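Local coordinates for protein triacylglycerol lipase (Yarrowia lipolytica, PDB 3O0D) that probably hydrolyses the ester bonds of triacylglycerols as a secreted, glycosylated lipase of the alpha/beta-hydrolase fold, at residues A[188-202]-A[232-245]. Residues are numbered along the deposited sequence; the frame is centred on the assembly and turned at random.
Sequences GQPIVGNAGFANWVD and VPQVPFWDGYQHCS. With K (potassium ion), chain N.
Ile191 lays its CG1 over one face of the His243 imidazole, 3.6 Å from the ring centroid and 15° off the normal, a CH-pi contact. With CG1 beside its own backbone N (chi1 -55°), its other branches reach further: CG2 meets Tyr241 CB and the Gln242 backbone, CD1 the carbonyls of Gln234 and Pro236. His243 NE2 holds the ring by donating to Pro233 O at 2.7 Å, and ND1 faces the modelled potassium ion at a long 3.1 Å; water 1 lies at a similar distance from the ion. This water accepts from Gly193 N and donates to Gln242 O. Ile191 N gives to Val235 O (2.8 Å) and Gln242 N to Gly193 O. The extended side chain of Gln242 lays its amide against Ala195, CD 3.4 Å from Ala195 CB. At the helix start Asn194 OD1 caps Phe197 N, the classic N-cap use of asparagine; a turn further on, the small Ala198 lets the loop backbone come close, its CB 3.4 Å from His243 O. Asp202 then grips Ser245 twice: OD1 takes the backbone N through its syn lone pair (2.7 Å), and OD2 receives the hydroxyl OG (2.7 Å) from above the carboxylate plane. With an alanine in place of Asp202, Ser245 N and OG would probably lose both acceptors, and the loop this polar tie to the helix. The whole joins helix 195-206 and its preceding loop to the connection between strands 222-227 and 247-250, where two successive crossovers of the alpha/beta-hydrolase sheet meet beyond the C-terminal ends of strands 183-187 and 222-227, near a probable Ser-His-Asp triad that Pro233 touches.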
loop_
_atom_site.group_PDB
_atom_site.type_symbol
_atom_site.label_atom_id
_atom_site.label_comp_id
_atom_site.label_asym_id
_atom_site.label_seq_id
_atom_site.Cartn_x
_atom_site.Cartn_y
_atom_site.Cartn_z
ATOM N N GLY A 188 3.909 -5.067 -0.180
ATOM C CA GLY A 188 3.683 -6.182 -1.091
ATOM C C GLY A 188 2.792 -5.646 -2.277
ATOM O O GLY A 188 1.900 -6.381 -2.742
ATOM N N GLN A 189 2.973 -4.378 -2.630
ATOM C CA GLN A 189 2.080 -3.764 -3.649
ATOM C C GLN A 189 2.460 -4.069 -5.068
ATOM O O GLN A 189 3.588 -3.877 -5.485
ATOM C CB GLN A 189 2.162 -2.251 -3.435
ATOM C CG GLN A 189 1.233 -1.391 -4.450
ATOM C CD GLN A 189 1.990 -0.153 -4.814
ATOM O OE1 GLN A 189 2.417 0.573 -3.895
ATOM N NE2 GLN A 189 2.266 0.051 -6.107
ATOM N N PRO A 190 1.492 -4.531 -5.899
ATOM C CA PRO A 190 1.799 -4.843 -7.295
ATOM C C PRO A 190 2.007 -3.541 -8.112
ATOM O O PRO A 190 1.676 -2.418 -7.574
ATOM C CB PRO A 190 0.525 -5.626 -7.750
ATOM C CG PRO A 190 -0.626 -5.070 -6.891
ATOM C CD PRO A 190 0.107 -4.749 -5.499
ATOM N N ILE A 191 2.598 -3.623 -9.317
ATOM C CA ILE A 191 2.781 -2.447 -10.155
ATOM C C ILE A 191 1.402 -1.937 -10.644
ATOM O O ILE A 191 0.613 -2.726 -11.168
ATOM C CB ILE A 191 3.638 -2.820 -11.358
ATOM C CG1 ILE A 191 4.950 -3.435 -10.928
ATOM C CG2 ILE A 191 3.991 -1.514 -12.180
ATOM C CD1 ILE A 191 5.674 -4.177 -12.068
ATOM N N VAL A 192 1.110 -0.666 -10.439
ATOM C CA VAL A 192 -0.216 -0.140 -10.641
ATOM C C VAL A 192 -0.475 0.360 -12.103
ATOM O O VAL A 192 -1.614 0.193 -12.653
ATOM C CB VAL A 192 -0.478 0.948 -9.540
ATOM C CG1 VAL A 192 -1.709 1.713 -9.841
ATOM C CG2 VAL A 192 -0.667 0.177 -8.119
ATOM N N GLY A 193 0.506 1.001 -12.677
ATOM C CA GLY A 193 0.303 1.690 -13.992
ATOM C C GLY A 193 1.506 1.755 -14.883
ATOM O O GLY A 193 2.513 1.084 -14.693
ATOM N N ASN A 194 1.437 2.654 -15.858
ATOM C CA ASN A 194 2.477 2.770 -16.823
ATOM C C ASN A 194 3.528 3.847 -16.521
ATOM O O ASN A 194 3.542 4.396 -15.420
ATOM C CB ASN A 194 1.753 2.984 -18.198
ATOM C CG ASN A 194 1.231 4.409 -18.325
ATOM O OD1 ASN A 194 1.000 5.092 -17.310
ATOM N ND2 ASN A 194 1.068 4.893 -19.587
ATOM N N ALA A 195 4.463 4.096 -17.439
ATOM C CA ALA A 195 5.569 5.037 -17.179
ATOM C C ALA A 195 5.026 6.451 -16.978
ATOM O O ALA A 195 5.441 7.170 -16.080
ATOM C CB ALA A 195 6.642 4.976 -18.276
ATOM N N GLY A 196 4.054 6.862 -17.795
ATOM C CA GLY A 196 3.371 8.118 -17.493
ATOM C C GLY A 196 2.859 8.246 -16.073
ATOM O O GLY A 196 3.181 9.235 -15.423
ATOM N N PHE A 197 2.067 7.266 -15.597
ATOM C CA PHE A 197 1.525 7.265 -14.254
ATOM C C PHE A 197 2.695 7.261 -13.231
ATOM O O PHE A 197 2.729 8.085 -12.313
ATOM C CB PHE A 197 0.653 6.035 -14.073
ATOM C CG PHE A 197 0.177 5.812 -12.656
ATOM C CD1 PHE A 197 -0.852 6.533 -12.112
ATOM C CD2 PHE A 197 0.860 4.879 -11.854
ATOM C CE1 PHE A 197 -1.275 6.295 -10.810
ATOM C CE2 PHE A 197 0.457 4.611 -10.486
ATOM C CZ PHE A 197 -0.580 5.291 -9.982
ATOM N N ALA A 198 3.661 6.383 -13.440
ATOM C CA ALA A 198 4.741 6.222 -12.413
ATOM C C ALA A 198 5.498 7.557 -12.263
ATOM O O ALA A 198 5.805 7.975 -11.158
ATOM C CB ALA A 198 5.676 5.117 -12.872
ATOM N N ASN A 199 5.850 8.205 -13.375
ATOM C CA ASN A 199 6.625 9.426 -13.300
ATOM C C ASN A 199 5.817 10.586 -12.756
ATOM O O ASN A 199 6.379 11.447 -12.022
ATOM C CB ASN A 199 7.243 9.740 -14.659
ATOM C CG ASN A 199 8.310 8.727 -15.063
ATOM O OD1 ASN A 199 8.337 8.257 -16.214
ATOM N ND2 ASN A 199 9.219 8.386 -14.125
ATOM N N TRP A 200 4.509 10.571 -13.011
ATOM C CA TRP A 200 3.643 11.587 -12.538
ATOM C C TRP A 200 3.486 11.462 -11.012
ATOM O O TRP A 200 3.596 12.470 -10.277
ATOM C CB TRP A 200 2.322 11.519 -13.284
ATOM C CG TRP A 200 1.229 12.416 -12.663
ATOM C CD1 TRP A 200 1.120 13.787 -12.818
ATOM C CD2 TRP A 200 0.143 12.024 -11.873
ATOM N NE1 TRP A 200 0.040 14.246 -12.155
ATOM C CE2 TRP A 200 -0.582 13.197 -11.549
ATOM C CE3 TRP A 200 -0.311 10.798 -11.372
ATOM C CZ2 TRP A 200 -1.754 13.164 -10.781
ATOM C CZ3 TRP A 200 -1.455 10.776 -10.599
ATOM C CH2 TRP A 200 -2.159 11.953 -10.295
ATOM N N VAL A 201 3.293 10.207 -10.536
ATOM C CA VAL A 201 3.259 9.909 -9.086
ATOM C C VAL A 201 4.583 10.384 -8.446
ATOM O O VAL A 201 4.531 10.995 -7.355
ATOM C CB VAL A 201 3.037 8.443 -8.857
ATOM C CG1 VAL A 201 3.295 8.097 -7.313
ATOM C CG2 VAL A 201 1.585 8.097 -9.246
ATOM N N ASP A 202 5.726 10.167 -9.064
ATOM C CA ASP A 202 7.014 10.585 -8.458
ATOM C C ASP A 202 7.008 12.148 -8.372
ATOM O O ASP A 202 7.416 12.731 -7.400
ATOM C CB ASP A 202 8.200 10.134 -9.269
ATOM C CG ASP A 202 8.615 8.685 -9.019
ATOM O OD1 ASP A 202 7.957 8.035 -8.141
ATOM O OD2 ASP A 202 9.526 8.162 -9.743
ATOM N N VAL A 232 4.873 -10.417 -5.867
ATOM C CA VAL A 232 3.703 -9.490 -6.104
ATOM C C VAL A 232 4.183 -8.109 -6.562
ATOM O O VAL A 232 3.620 -7.508 -7.482
ATOM C CB VAL A 232 2.723 -9.512 -4.961
ATOM C CG1 VAL A 232 1.463 -8.550 -5.197
ATOM C CG2 VAL A 232 2.203 -11.009 -4.808
ATOM N N PRO A 233 5.185 -7.531 -5.867
ATOM C CA PRO A 233 5.736 -6.271 -6.349
ATOM C C PRO A 233 6.467 -6.264 -7.709
ATOM O O PRO A 233 6.963 -5.235 -8.191
ATOM C CB PRO A 233 6.708 -5.872 -5.187
ATOM C CG PRO A 233 6.057 -6.490 -3.983
ATOM C CD PRO A 233 5.715 -7.890 -4.533
ATOM N N GLN A 234 6.606 -7.459 -8.324
ATOM C CA GLN A 234 7.144 -7.599 -9.634
ATOM C C GLN A 234 6.091 -7.782 -10.737
ATOM O O GLN A 234 6.519 -7.776 -11.910
ATOM C CB GLN A 234 8.105 -8.811 -9.711
ATOM C CG GLN A 234 9.164 -8.808 -8.504
ATOM C CD GLN A 234 10.294 -9.813 -8.764
ATOM O OE1 GLN A 234 10.309 -10.860 -8.144
ATOM N NE2 GLN A 234 11.141 -9.522 -9.761
ATOM N N VAL A 235 4.838 -7.921 -10.395
ATOM C CA VAL A 235 3.751 -8.055 -11.413
ATOM C C VAL A 235 2.732 -6.914 -11.300
ATOM O O VAL A 235 2.706 -6.184 -10.333
ATOM C CB VAL A 235 3.050 -9.420 -11.235
ATOM C CG1 VAL A 235 4.044 -10.514 -11.342
ATOM C CG2 VAL A 235 2.335 -9.498 -9.935
ATOM N N PRO A 236 1.892 -6.714 -12.328
ATOM C CA PRO A 236 2.007 -7.410 -13.600
ATOM C C PRO A 236 3.250 -6.841 -14.305
ATOM O O PRO A 236 3.646 -5.658 -14.095
ATOM C CB PRO A 236 0.742 -6.965 -14.369
ATOM C CG PRO A 236 0.069 -5.968 -13.558
ATOM C CD PRO A 236 0.845 -5.664 -12.272
ATOM N N PHE A 237 3.888 -7.643 -15.103
ATOM C CA PHE A 237 5.054 -7.136 -15.832
ATOM C C PHE A 237 4.873 -6.836 -17.345
ATOM O O PHE A 237 5.860 -6.558 -18.051
ATOM C CB PHE A 237 6.200 -8.122 -15.670
ATOM C CG PHE A 237 5.790 -9.550 -15.847
ATOM C CD1 PHE A 237 6.096 -10.499 -14.880
ATOM C CD2 PHE A 237 5.145 -9.955 -17.006
ATOM C CE1 PHE A 237 5.770 -11.823 -15.055
ATOM C CE2 PHE A 237 4.800 -11.288 -17.168
ATOM C CZ PHE A 237 5.127 -12.205 -16.189
ATOM N N TRP A 238 3.645 -6.877 -17.849
ATOM C CA TRP A 238 3.429 -6.553 -19.248
ATOM C C TRP A 238 4.345 -5.320 -19.441
ATOM O O TRP A 238 4.195 -4.287 -18.758
ATOM C CB TRP A 238 1.938 -6.248 -19.522
ATOM C CG TRP A 238 0.983 -7.152 -18.732
ATOM C CD1 TRP A 238 -0.087 -6.788 -17.919
ATOM C CD2 TRP A 238 1.068 -8.574 -18.634
ATOM N NE1 TRP A 238 -0.688 -7.919 -17.367
ATOM C CE2 TRP A 238 0.027 -9.014 -17.773
ATOM C CE3 TRP A 238 1.904 -9.521 -19.220
ATOM C CZ2 TRP A 238 -0.171 -10.359 -17.482
ATOM C CZ3 TRP A 238 1.699 -10.849 -18.930
ATOM C CH2 TRP A 238 0.676 -11.257 -18.071
ATOM N N ASP A 239 5.310 -5.407 -20.328
ATOM C CA ASP A 239 6.025 -4.204 -20.642
ATOM C C ASP A 239 5.008 -3.070 -20.754
ATOM O O ASP A 239 3.890 -3.268 -21.163
ATOM C CB ASP A 239 6.753 -4.355 -21.948
ATOM C CG ASP A 239 5.830 -4.486 -23.072
ATOM O OD1 ASP A 239 5.108 -3.520 -23.328
ATOM O OD2 ASP A 239 5.779 -5.550 -23.661
ATOM N N GLY A 240 5.408 -1.873 -20.414
ATOM C CA GLY A 240 4.433 -0.808 -20.221
ATOM C C GLY A 240 4.295 -0.519 -18.710
ATOM O O GLY A 240 4.351 0.636 -18.314
ATOM N N TYR A 241 4.130 -1.550 -17.889
ATOM C CA TYR A 241 3.942 -1.331 -16.418
ATOM C C TYR A 241 5.284 -0.985 -15.816
ATOM O O TYR A 241 6.300 -1.642 -16.114
ATOM C CB TYR A 241 3.478 -2.605 -15.726
ATOM C CG TYR A 241 2.025 -2.855 -15.887
ATOM C CD1 TYR A 241 1.541 -3.588 -16.990
ATOM C CD2 TYR A 241 1.101 -2.353 -14.978
ATOM C CE1 TYR A 241 0.176 -3.807 -17.157
ATOM C CE2 TYR A 241 -0.267 -2.565 -15.158
ATOM C CZ TYR A 241 -0.717 -3.285 -16.248
ATOM O OH TYR A 241 -2.076 -3.470 -16.396
ATOM N N GLN A 242 5.298 -0.011 -14.908
ATOM C CA GLN A 242 6.499 0.211 -14.131
ATOM C C GLN A 242 6.070 0.882 -12.792
ATOM O O GLN A 242 5.103 1.591 -12.723
ATOM C CB GLN A 242 7.532 1.061 -14.855
ATOM C CG GLN A 242 7.140 2.466 -15.111
ATOM C CD GLN A 242 8.276 3.293 -15.788
ATOM O OE1 GLN A 242 8.776 2.932 -16.852
ATOM N NE2 GLN A 242 8.661 4.398 -15.168
ATOM N N HIS A 243 6.865 0.653 -11.748
ATOM C CA HIS A 243 6.579 1.258 -10.494
ATOM C C HIS A 243 6.997 2.742 -10.446
ATOM O O HIS A 243 7.909 3.190 -11.166
ATOM C CB HIS A 243 7.427 0.564 -9.405
ATOM C CG HIS A 243 6.777 -0.668 -8.755
ATOM N ND1 HIS A 243 5.559 -0.676 -8.133
ATOM C CD2 HIS A 243 7.282 -1.924 -8.613
ATOM C CE1 HIS A 243 5.337 -1.883 -7.600
ATOM N NE2 HIS A 243 6.372 -2.662 -7.891
ATOM N N CYS A 244 6.329 3.448 -9.557
ATOM C CA CYS A 244 6.866 4.707 -9.060
ATOM C C CYS A 244 8.049 4.440 -8.129
ATOM O O CYS A 244 8.346 3.271 -7.757
ATOM C CB CYS A 244 5.741 5.450 -8.324
ATOM S SG CYS A 244 5.200 4.693 -6.748
ATOM N N SER A 245 8.755 5.505 -7.798
ATOM C CA SER A 245 9.892 5.374 -6.825
ATOM C C SER A 245 9.358 5.170 -5.401
ATOM O O SER A 245 8.197 5.393 -5.091
ATOM C CB SER A 245 10.741 6.633 -6.812
ATOM O OG SER A 245 11.241 6.775 -8.142
HETATM K K K N . 3.583 1.681 -8.468
HETATM O O HOH W 1 2.859 2.158 -11.449
#